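Local coordinates for GGDEF and EAL domain-containing protein (Vibrio cholerae O1 str. 2010EL-1786, PDB 6PWJ), which probably acts as a cyclic di-GMP-responsive receptor rather than an enzyme, joining a GGDEF domain and an EAL domain whose signature sequences are both degenerate, at residues 49-54 with 93-98; 1-6 with 377-382; 37-42 with 144-149; 12-17 with 370-375. All coordinates share one frame; numbering follows the deposited sequence.

Contact 1 of 4, residues 49-54 with 93-98; sequences ILQAEF and STYEFG
Gln51 and Glu96, a non-hydrogen-bonded antiparallel pair, put their side chains on one face of the sheet, side by side and pointing the same way. Both chains stay extended beyond CG, which brings the two ends together, amide and carboxylate planes 39° apart. NE2 of Gln51 donates to OE2 of Glu96 (2.6 Å), meeting the oxygen nearly along its C-O axis, although that acceptor lies out of the amide plane. Tyr95 takes the rotamer with CG between its backbone N and carbonyl carbon (chi1 75°). Its ring runs alongside Glu53, carboxylate and ring planes 65° apart, and turns the edge at CD2 to the Ala52 carbonyl, while CG of Glu96 lies over the centre of one ring face. Glu53 has its main polar partner in Lys56. On the other face, CB of Leu50 meets CB of Phe97 (4.2 Å), and CB of Ala52 touches the Phe97 ring edge at CE1 (4.2 Å), where helix 64-81 packs on Leu50 and Phe97. Leu50 N to Phe97 O (2.7 Å), Phe97 N to Leu50 O (2.8 Å) and Ala52 N to Tyr95 O (2.9 Å) join the backbones. Residues 93-97, Ser-Thr-Tyr-Glu-Phe, at the turn between strands 88-91 and 96-102 and the start of the latter, occupy the place of the GGDEF signature, consistent with an inactive cyclase domain, while the Gln51 amide restrains how the Glu96 carboxylate turns.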
# COMPACT_ATOMS: atom_id res chain seq x y z
N ILE A 49 5.88 -0.64 -18.51
CA ILE A 49 5.73 -1.97 -19.10
C ILE A 49 7.04 -2.32 -19.79
O ILE A 49 7.47 -1.61 -20.71
CB ILE A 49 4.56 -2.03 -20.09
CG1 ILE A 49 3.22 -2.04 -19.34
CG2 ILE A 49 4.69 -3.25 -20.99
CD1 ILE A 49 2.03 -2.29 -20.23
N LEU A 50 7.68 -3.39 -19.33
CA LEU A 50 8.92 -3.87 -19.92
C LEU A 50 8.61 -5.06 -20.82
O LEU A 50 8.16 -6.11 -20.34
CB LEU A 50 9.92 -4.26 -18.84
CG LEU A 50 11.20 -4.95 -19.34
CD1 LEU A 50 11.92 -4.06 -20.33
CD2 LEU A 50 12.11 -5.31 -18.17
N GLN A 51 8.86 -4.90 -22.12
CA GLN A 51 8.70 -5.98 -23.09
C GLN A 51 10.08 -6.58 -23.33
O GLN A 51 10.87 -6.06 -24.13
CB GLN A 51 8.07 -5.48 -24.38
CG GLN A 51 6.58 -5.21 -24.28
CD GLN A 51 5.94 -4.93 -25.63
OE1 GLN A 51 6.62 -4.51 -26.56
NE2 GLN A 51 4.64 -5.18 -25.73
N ALA A 52 10.38 -7.69 -22.65
CA ALA A 52 11.66 -8.37 -22.79
C ALA A 52 11.63 -9.22 -24.05
O ALA A 52 11.35 -10.42 -24.03
CB ALA A 52 11.96 -9.21 -21.55
N GLU A 53 11.91 -8.57 -25.18
CA GLU A 53 11.94 -9.28 -26.46
C GLU A 53 12.96 -10.41 -26.45
O GLU A 53 12.73 -11.45 -27.07
CB GLU A 53 12.23 -8.30 -27.60
CG GLU A 53 11.16 -7.23 -27.78
CD GLU A 53 9.92 -7.75 -28.48
OE1 GLU A 53 10.02 -8.77 -29.19
OE2 GLU A 53 8.84 -7.14 -28.32
N PHE A 54 14.08 -10.22 -25.75
CA PHE A 54 15.10 -11.27 -25.71
C PHE A 54 14.60 -12.51 -24.98
O PHE A 54 15.02 -13.63 -25.29
CB PHE A 54 16.38 -10.74 -25.06
CG PHE A 54 16.28 -10.57 -23.57
CD1 PHE A 54 15.62 -9.48 -23.03
CD2 PHE A 54 16.87 -11.49 -22.72
CE1 PHE A 54 15.54 -9.32 -21.66
CE2 PHE A 54 16.79 -11.33 -21.35
CZ PHE A 54 16.12 -10.24 -20.82
N SER A 93 2.90 -11.30 -18.60
CA SER A 93 2.95 -12.10 -19.82
C SER A 93 4.17 -13.01 -19.72
O SER A 93 4.93 -12.96 -18.75
CB SER A 93 3.00 -11.22 -21.07
OG SER A 93 3.41 -11.96 -22.20
N THR A 94 4.36 -13.84 -20.75
CA THR A 94 5.52 -14.73 -20.77
C THR A 94 6.82 -13.94 -20.82
O THR A 94 7.83 -14.38 -20.26
CB THR A 94 5.44 -15.69 -21.95
OG1 THR A 94 5.41 -14.94 -23.17
CG2 THR A 94 4.19 -16.54 -21.86
N TYR A 95 6.83 -12.78 -21.48
CA TYR A 95 8.04 -11.99 -21.64
C TYR A 95 7.83 -10.52 -21.27
O TYR A 95 8.74 -9.71 -21.48
CB TYR A 95 8.56 -12.09 -23.07
CG TYR A 95 7.75 -11.29 -24.07
CD1 TYR A 95 6.53 -11.76 -24.53
CD2 TYR A 95 8.21 -10.07 -24.55
CE1 TYR A 95 5.78 -11.03 -25.44
CE2 TYR A 95 7.48 -9.33 -25.46
CZ TYR A 95 6.26 -9.82 -25.90
OH TYR A 95 5.53 -9.09 -26.81
N GLU A 96 6.66 -10.16 -20.75
CA GLU A 96 6.33 -8.78 -20.43
C GLU A 96 6.20 -8.60 -18.93
O GLU A 96 5.82 -9.52 -18.20
CB GLU A 96 5.03 -8.37 -21.13
CG GLU A 96 5.05 -8.58 -22.63
CD GLU A 96 3.80 -8.07 -23.32
OE1 GLU A 96 2.74 -8.72 -23.19
OE2 GLU A 96 3.88 -7.01 -23.98
N PHE A 97 6.54 -7.40 -18.46
CA PHE A 97 6.53 -7.09 -17.04
C PHE A 97 5.92 -5.71 -16.82
O PHE A 97 6.19 -4.77 -17.57
CB PHE A 97 7.96 -7.12 -16.46
CG PHE A 97 8.64 -8.45 -16.63
CD1 PHE A 97 9.29 -8.77 -17.80
CD2 PHE A 97 8.63 -9.38 -15.60
CE1 PHE A 97 9.92 -9.99 -17.96
CE2 PHE A 97 9.25 -10.60 -15.75
CZ PHE A 97 9.90 -10.91 -16.93
N GLY A 98 5.10 -5.61 -15.78
CA GLY A 98 4.45 -4.36 -15.41
C GLY A 98 4.95 -3.88 -14.06
O GLY A 98 5.08 -4.68 -13.13

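Contact 2 of 4, residues 1-6 with 377-382; sequences KAFKAQ and SRTAHN
Gln6 and Thr379 mark the nearest backbone approach, CA to CA 5.7 Å, where the first turn of helix 3-18 lies against the C-terminal part of helix 367-381. The latter belongs to the barrel-like EAL domain, where it makes the beta-alpha-beta crossover between parallel strands 353-356 and 386-389. The N-terminal helix 3-18 is docked on the outside of the EAL barrel. This is consistent with the signalling helix of LapD-type receptors, which packs on the EAL domain. Ala2 is the N-cap of helix 3-18, and its O accepts the first-turn bond from Gln6 N (2.8 Å).

Gln6 is the buried centre of the interface. Its CG stands anti to the backbone N (chi1 -173°), aimed at the other helix, and a bend at chi2 turns the amide across Arg378. The two side chains cross at about a right angle, with amide and guanidinium planes 38° apart. Arg378 NE gives Gln6 OE1 a weak, strongly bent hydrogen bond (3.3 Å, 121° at the hydrogen). The amide NE2 has a further weak bond to Ser375 OG. Lys1 and Arg378 each have a long, weak ion pair with Glu9, which probably tempers their like charges.

CG of Gln6 rests on OG1 of Thr379, a hydroxyl bonded to Ser375 O. The methyl of Thr379 meets the Phe3 ring obliquely, and that ring also packs on Ile346 and Asn347. At the outer end, Asn382 ND2 comes within 3.9 Å of Gln6 OE1.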
# COMPACT_ATOMS: atom_id res chain seq x y z
N LYS A 1 -7.67 -25.63 12.51
CA LYS A 1 -6.22 -25.69 12.35
C LYS A 1 -5.53 -24.71 13.29
O LYS A 1 -6.01 -23.60 13.52
CB LYS A 1 -5.84 -25.38 10.90
CG LYS A 1 -6.57 -26.22 9.87
CD LYS A 1 -6.13 -25.87 8.45
CE LYS A 1 -4.68 -26.25 8.20
NZ LYS A 1 -4.30 -26.11 6.77
N ALA A 2 -4.39 -25.13 13.84
CA ALA A 2 -3.59 -24.23 14.66
C ALA A 2 -3.02 -23.11 13.80
O ALA A 2 -3.15 -23.10 12.58
CB ALA A 2 -2.47 -25.00 15.36
N PHE A 3 -2.37 -22.15 14.46
CA PHE A 3 -1.89 -20.97 13.76
C PHE A 3 -0.89 -21.34 12.67
O PHE A 3 -1.11 -21.08 11.48
CB PHE A 3 -1.26 -19.98 14.74
CG PHE A 3 -0.61 -18.80 14.07
CD1 PHE A 3 -1.37 -17.72 13.67
CD2 PHE A 3 0.75 -18.79 13.83
CE1 PHE A 3 -0.78 -16.63 13.05
CE2 PHE A 3 1.35 -17.71 13.21
CZ PHE A 3 0.58 -16.63 12.82
N LYS A 4 0.24 -21.95 13.06
CA LYS A 4 1.31 -22.20 12.10
C LYS A 4 0.81 -23.01 10.91
O LYS A 4 1.25 -22.79 9.78
CB LYS A 4 2.48 -22.91 12.78
CG LYS A 4 3.22 -22.03 13.78
CD LYS A 4 4.72 -22.23 13.69
CE LYS A 4 5.46 -21.18 14.50
NZ LYS A 4 6.94 -21.32 14.38
N ALA A 5 -0.13 -23.93 11.14
CA ALA A 5 -0.74 -24.64 10.02
C ALA A 5 -1.63 -23.70 9.20
O ALA A 5 -1.62 -23.75 7.97
CB ALA A 5 -1.54 -25.83 10.53
N GLN A 6 -2.39 -22.84 9.88
CA GLN A 6 -3.26 -21.91 9.17
C GLN A 6 -2.46 -20.84 8.44
O GLN A 6 -2.74 -20.53 7.27
CB GLN A 6 -4.24 -21.26 10.16
CG GLN A 6 -5.30 -20.40 9.50
CD GLN A 6 -6.25 -21.21 8.64
OE1 GLN A 6 -7.11 -21.92 9.14
NE2 GLN A 6 -6.08 -21.10 7.32
N SER A 377 -7.70 -14.45 6.43
CA SER A 377 -8.54 -13.86 7.46
C SER A 377 -8.71 -14.80 8.65
O SER A 377 -8.76 -14.34 9.80
CB SER A 377 -9.90 -13.48 6.87
OG SER A 377 -9.75 -12.61 5.77
N ARG A 378 -8.82 -16.10 8.39
CA ARG A 378 -8.90 -17.06 9.49
C ARG A 378 -7.67 -16.98 10.38
O ARG A 378 -7.76 -17.13 11.60
CB ARG A 378 -9.07 -18.48 8.95
CG ARG A 378 -10.51 -18.93 8.75
CD ARG A 378 -10.56 -20.45 8.61
NE ARG A 378 -9.77 -20.91 7.47
CZ ARG A 378 -10.27 -21.59 6.44
NH1 ARG A 378 -11.55 -21.91 6.41
NH2 ARG A 378 -9.47 -21.96 5.45
N THR A 379 -6.49 -16.76 9.78
CA THR A 379 -5.26 -16.71 10.56
C THR A 379 -5.35 -15.70 11.69
O THR A 379 -4.92 -15.98 12.82
CB THR A 379 -4.07 -16.39 9.64
OG1 THR A 379 -3.85 -17.48 8.74
CG2 THR A 379 -2.82 -16.15 10.47
N ALA A 380 -5.92 -14.53 11.42
CA ALA A 380 -6.11 -13.54 12.47
C ALA A 380 -7.38 -13.79 13.26
O ALA A 380 -7.42 -13.53 14.47
CB ALA A 380 -6.13 -12.13 11.88
N HIS A 381 -8.43 -14.30 12.61
CA HIS A 381 -9.70 -14.53 13.29
C HIS A 381 -9.56 -15.60 14.37
O HIS A 381 -10.03 -15.42 15.50
CB HIS A 381 -10.78 -14.91 12.28
CG HIS A 381 -12.06 -15.35 12.90
ND1 HIS A 381 -12.52 -16.65 12.83
CD2 HIS A 381 -12.98 -14.67 13.63
CE1 HIS A 381 -13.67 -16.74 13.47
NE2 HIS A 381 -13.97 -15.55 13.97
N ASN A 382 -8.92 -16.72 14.04
CA ASN A 382 -8.78 -17.81 15.00
C ASN A 382 -7.94 -17.42 16.21
O ASN A 382 -7.86 -18.20 17.17
CB ASN A 382 -8.19 -19.04 14.33
CG ASN A 382 -9.13 -19.66 13.32
OD1 ASN A 382 -10.33 -19.38 13.31
ND2 ASN A 382 -8.60 -20.52 12.45

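Contact 3 of 4, residues 37-42 with 144-149; sequences GWLSES and RQSSTT
Leu39 and Gln145 carry a surface contact between the C-terminal end of helix 28-41 and the loop that leads from strand 136-142 into helix 148-164. Both elements belong to the GGDEF domain, whose alpha/beta fold of the nucleotide cyclase type has a central five-stranded sheet flanked by helices. The CA atoms of Leu39 and Gln145 are 5.3 Å apart; Leu39 brings an apolar branch, Gln145 a polar chain over the helix end.

Gln145 reaches across the carbonyls at and just past the end of helix 28-41. Its CG, anti to its own carbonyl carbon (chi1 -66°), touches two oxygens about a right angle apart, 3.3 Å from Leu39 O and 3.2 Å from Ser42 O. Beyond a bend at chi2 the amide passes on, so that NE2 is 3.2 Å from Glu41 O. Gln145 CA also makes a CA-H...O contact with Leu39 O. The amide thus lies where the C-terminal carbonyls of the helix gather, a place that would electrostatically suit an N-H group.

Neighbouring polar groups have partners of their own. Glu41 forms a salt bridge with Arg391 of the EAL portion, which also bonds Gly37 O, so this helix end faces both domains. Ser147 is the N-cap of helix 148-164: its side chain caps a backbone N of the first turn, and OG is also bonded with Thr150 OG1.

Leu39 supplies the apolar side of the contact. Its CB lies against Ser146 O (3.6 Å), CD2 turns to Ser146 OG, and CD1 touches Thr148 CA at 3.6 Å.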
# COMPACT_ATOMS: atom_id res chain seq x y z
N GLY A 37 -6.47 -0.41 -7.70
CA GLY A 37 -6.48 0.21 -6.39
C GLY A 37 -5.70 1.51 -6.35
O GLY A 37 -6.13 2.48 -5.72
N TRP A 38 -4.55 1.55 -7.02
CA TRP A 38 -3.74 2.76 -7.02
C TRP A 38 -4.38 3.86 -7.86
O TRP A 38 -4.34 5.04 -7.49
CB TRP A 38 -2.33 2.44 -7.53
CG TRP A 38 -1.51 3.65 -7.84
CD1 TRP A 38 -0.93 4.50 -6.94
CD2 TRP A 38 -1.15 4.14 -9.14
NE1 TRP A 38 -0.24 5.49 -7.60
CE2 TRP A 38 -0.36 5.29 -8.95
CE3 TRP A 38 -1.43 3.71 -10.44
CZ2 TRP A 38 0.16 6.02 -10.02
CZ3 TRP A 38 -0.91 4.44 -11.50
CH2 TRP A 38 -0.13 5.58 -11.28
N LEU A 39 -4.99 3.49 -8.99
CA LEU A 39 -5.61 4.49 -9.85
C LEU A 39 -6.85 5.09 -9.21
O LEU A 39 -7.10 6.30 -9.32
CB LEU A 39 -5.96 3.88 -11.21
CG LEU A 39 -4.81 3.77 -12.22
CD1 LEU A 39 -5.29 3.11 -13.50
CD2 LEU A 39 -4.23 5.15 -12.50
N SER A 40 -7.65 4.27 -8.52
CA SER A 40 -8.87 4.77 -7.90
C SER A 40 -8.61 5.56 -6.63
O SER A 40 -9.45 6.38 -6.24
CB SER A 40 -9.82 3.61 -7.59
OG SER A 40 -9.30 2.79 -6.55
N GLU A 41 -7.46 5.35 -5.98
CA GLU A 41 -7.18 6.03 -4.72
C GLU A 41 -6.37 7.31 -4.92
O GLU A 41 -6.71 8.36 -4.36
CB GLU A 41 -6.44 5.09 -3.76
CG GLU A 41 -6.16 5.71 -2.41
CD GLU A 41 -5.04 5.01 -1.66
OE1 GLU A 41 -5.22 3.84 -1.26
OE2 GLU A 41 -3.97 5.63 -1.48
N SER A 42 -5.30 7.25 -5.71
CA SER A 42 -4.45 8.41 -5.92
C SER A 42 -4.11 8.61 -7.39
O SER A 42 -4.32 9.69 -7.95
CB SER A 42 -3.16 8.29 -5.10
OG SER A 42 -2.34 7.25 -5.58
N ARG A 144 -3.20 12.29 -12.05
CA ARG A 144 -4.51 12.30 -11.43
C ARG A 144 -5.16 10.92 -11.53
O ARG A 144 -4.71 10.05 -12.28
CB ARG A 144 -5.43 13.35 -12.07
CG ARG A 144 -4.95 14.77 -11.90
CD ARG A 144 -5.95 15.76 -12.47
NE ARG A 144 -6.23 15.51 -13.88
CZ ARG A 144 -5.47 15.97 -14.88
NH1 ARG A 144 -4.39 16.69 -14.62
NH2 ARG A 144 -5.79 15.69 -16.14
N GLN A 145 -6.22 10.74 -10.75
CA GLN A 145 -7.00 9.51 -10.81
C GLN A 145 -7.66 9.38 -12.18
O GLN A 145 -8.28 10.33 -12.68
CB GLN A 145 -8.06 9.50 -9.71
CG GLN A 145 -7.49 9.45 -8.30
CD GLN A 145 -8.17 10.43 -7.37
OE1 GLN A 145 -8.21 11.63 -7.62
NE2 GLN A 145 -8.73 9.91 -6.27
N SER A 146 -7.53 8.20 -12.78
CA SER A 146 -8.15 7.91 -14.07
C SER A 146 -8.60 6.46 -14.07
O SER A 146 -8.45 5.74 -13.08
CB SER A 146 -7.18 8.20 -15.23
OG SER A 146 -6.07 7.32 -15.19
N SER A 147 -9.16 6.04 -15.20
CA SER A 147 -9.60 4.66 -15.35
C SER A 147 -8.43 3.76 -15.72
O SER A 147 -7.46 4.20 -16.34
CB SER A 147 -10.70 4.57 -16.41
OG SER A 147 -10.31 5.24 -17.59
N THR A 148 -8.53 2.49 -15.33
CA THR A 148 -7.53 1.52 -15.76
C THR A 148 -7.47 1.42 -17.28
O THR A 148 -6.41 1.16 -17.84
CB THR A 148 -7.83 0.15 -15.15
OG1 THR A 148 -7.65 0.20 -13.73
CG2 THR A 148 -6.90 -0.91 -15.74
N THR A 149 -8.61 1.65 -17.95
CA THR A 149 -8.62 1.64 -19.40
C THR A 149 -7.78 2.79 -19.96
O THR A 149 -7.06 2.62 -20.95
CB THR A 149 -10.05 1.72 -19.92
OG1 THR A 149 -10.85 0.72 -19.28
CG2 THR A 149 -10.09 1.51 -21.42

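Contact 4 of 4, residues 12-17 with 370-375; sequences QLRERA and KFTLTS
Leu13 provides the apolar part of the contact, projecting from helix 3-18 against the other helix. Its CG is anti to the carbonyl carbon (chi1 -67°), and the CD1 branch lodges between Phe371 and Ser375, one turn apart: 3.9 Å from Phe371 CB and 3.5 Å from Ser375 CB. The Phe371 ring itself leads off from the interface.

Thr372 faces the helix with two different ends. Its methyl, anti to the backbone N, lies alongside Arg14, with CG2 3.7 Å from Arg14 CB. Its OG1 comes to Leu13 O (3.0 Å) and to Ala17 CB (3.4 Å), but is hydrogen-bonded within its own helix, to Arg368 O.

The two helices pack antiparallel, their segment axes 8.5 Å apart with 154° between their N-to-C directions, joining the N-terminal helix 3-18 to a peripheral helix of the EAL barrel. Small residues at Ala17, Thr372 and Ser375 accompany this close approach.

Polar ties run to residues beyond the two segments. Arg14 bends at chi3 and uses NH1 for Gly337 O and NH2 for Gln341 O. Ser375 OG, anti to its backbone N, is hydrogen-bonded to Glu9 OE1.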
# COMPACT_ATOMS: atom_id res chain seq x y z
N GLN A 12 0.65 -20.20 1.43
CA GLN A 12 0.61 -21.00 0.21
C GLN A 12 -0.45 -20.48 -0.75
O GLN A 12 -0.18 -20.27 -1.93
CB GLN A 12 0.34 -22.47 0.55
CG GLN A 12 1.46 -23.16 1.32
CD GLN A 12 1.19 -24.64 1.51
OE1 GLN A 12 0.90 -25.36 0.55
NE2 GLN A 12 1.26 -25.10 2.75
N LEU A 13 -1.67 -20.25 -0.25
CA LEU A 13 -2.74 -19.77 -1.11
C LEU A 13 -2.42 -18.40 -1.68
O LEU A 13 -2.67 -18.13 -2.86
CB LEU A 13 -4.06 -19.74 -0.33
CG LEU A 13 -4.63 -21.10 0.08
CD1 LEU A 13 -5.85 -20.93 0.96
CD2 LEU A 13 -4.96 -21.92 -1.15
N ARG A 14 -1.87 -17.50 -0.86
CA ARG A 14 -1.52 -16.17 -1.34
C ARG A 14 -0.48 -16.25 -2.46
O ARG A 14 -0.52 -15.47 -3.42
CB ARG A 14 -1.01 -15.31 -0.19
CG ARG A 14 -0.54 -13.92 -0.62
CD ARG A 14 -0.02 -13.14 0.57
NE ARG A 14 1.07 -13.84 1.26
CZ ARG A 14 1.69 -13.37 2.33
NH1 ARG A 14 1.35 -12.20 2.85
NH2 ARG A 14 2.67 -14.08 2.89
N GLU A 15 0.47 -17.18 -2.34
CA GLU A 15 1.51 -17.30 -3.36
C GLU A 15 0.97 -17.88 -4.65
O GLU A 15 1.33 -17.43 -5.74
CB GLU A 15 2.67 -18.15 -2.82
CG GLU A 15 3.83 -18.31 -3.78
CD GLU A 15 5.09 -18.77 -3.08
OE1 GLU A 15 5.26 -18.46 -1.89
OE2 GLU A 15 5.91 -19.46 -3.73
N ARG A 16 0.09 -18.89 -4.55
CA ARG A 16 -0.46 -19.51 -5.75
C ARG A 16 -1.46 -18.59 -6.45
O ARG A 16 -1.65 -18.70 -7.66
CB ARG A 16 -1.12 -20.84 -5.39
CG ARG A 16 -1.66 -21.62 -6.58
CD ARG A 16 -0.54 -22.14 -7.47
NE ARG A 16 -1.04 -23.05 -8.50
CZ ARG A 16 -1.16 -24.36 -8.33
NH1 ARG A 16 -0.82 -24.92 -7.18
NH2 ARG A 16 -1.62 -25.11 -9.32
N ALA A 17 -2.10 -17.69 -5.70
CA ALA A 17 -3.17 -16.87 -6.26
C ALA A 17 -2.68 -15.55 -6.83
O ALA A 17 -3.32 -15.00 -7.74
CB ALA A 17 -4.23 -16.59 -5.19
N LYS A 370 -10.47 -16.16 -3.52
CA LYS A 370 -11.40 -16.26 -2.40
C LYS A 370 -10.83 -17.13 -1.30
O LYS A 370 -10.97 -16.81 -0.11
CB LYS A 370 -12.74 -16.79 -2.89
CG LYS A 370 -13.29 -16.05 -4.10
CD LYS A 370 -14.61 -16.64 -4.57
CE LYS A 370 -15.07 -15.98 -5.87
NZ LYS A 370 -16.38 -16.51 -6.32
N PHE A 371 -10.19 -18.25 -1.66
CA PHE A 371 -9.54 -19.09 -0.66
C PHE A 371 -8.48 -18.31 0.10
O PHE A 371 -8.38 -18.42 1.33
CB PHE A 371 -8.93 -20.32 -1.33
CG PHE A 371 -9.92 -21.15 -2.09
CD1 PHE A 371 -11.22 -21.30 -1.64
CD2 PHE A 371 -9.55 -21.79 -3.26
CE1 PHE A 371 -12.13 -22.07 -2.34
CE2 PHE A 371 -10.45 -22.56 -3.97
CZ PHE A 371 -11.74 -22.70 -3.51
N THR A 372 -7.68 -17.52 -0.61
CA THR A 372 -6.65 -16.72 0.05
C THR A 372 -7.27 -15.76 1.06
O THR A 372 -6.74 -15.57 2.16
CB THR A 372 -5.84 -15.94 -0.98
OG1 THR A 372 -5.28 -16.86 -1.93
CG2 THR A 372 -4.71 -15.17 -0.31
N LEU A 373 -8.40 -15.14 0.71
CA LEU A 373 -9.07 -14.24 1.63
C LEU A 373 -9.51 -14.97 2.89
O LEU A 373 -9.21 -14.54 4.01
CB LEU A 373 -10.27 -13.58 0.94
CG LEU A 373 -11.12 -12.64 1.80
CD1 LEU A 373 -10.28 -11.49 2.34
CD2 LEU A 373 -12.30 -12.12 1.00
N THR A 374 -10.22 -16.09 2.73
CA THR A 374 -10.67 -16.86 3.88
C THR A 374 -9.49 -17.31 4.73
O THR A 374 -9.50 -17.17 5.96
CB THR A 374 -11.50 -18.06 3.42
OG1 THR A 374 -12.64 -17.60 2.69
CG2 THR A 374 -11.96 -18.87 4.62
N SER A 375 -8.46 -17.87 4.08
CA SER A 375 -7.31 -18.38 4.83
C SER A 375 -6.56 -17.25 5.52
O SER A 375 -6.23 -17.35 6.71
CB SER A 375 -6.39 -19.15 3.89
OG SER A 375 -5.30 -19.72 4.59

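Contacts 2 and 4 hold the same two elements, helix 3-18 and helix 367-381, with centres 13 Å apart, and they meet where Gln6 approaches Ser375. Contact 4 is the buried part, mainly van der Waals packing of Leu13 and small side chains, with no hydrogen bond across; contact 2, at the N-terminal end of helix 3-18, is partly buried and mixes polar groups with Phe3. Contacts 1 and 3 both belong to the GGDEF domain. Contact 1 is partly buried strand pairing, with helices packed on both faces, whereas contact 3 is a surface meeting of a helix end and a loop without a clear hydrogen bond across. Helix 28-41 of contact 3 leads on to strand 45-51 of contact 1.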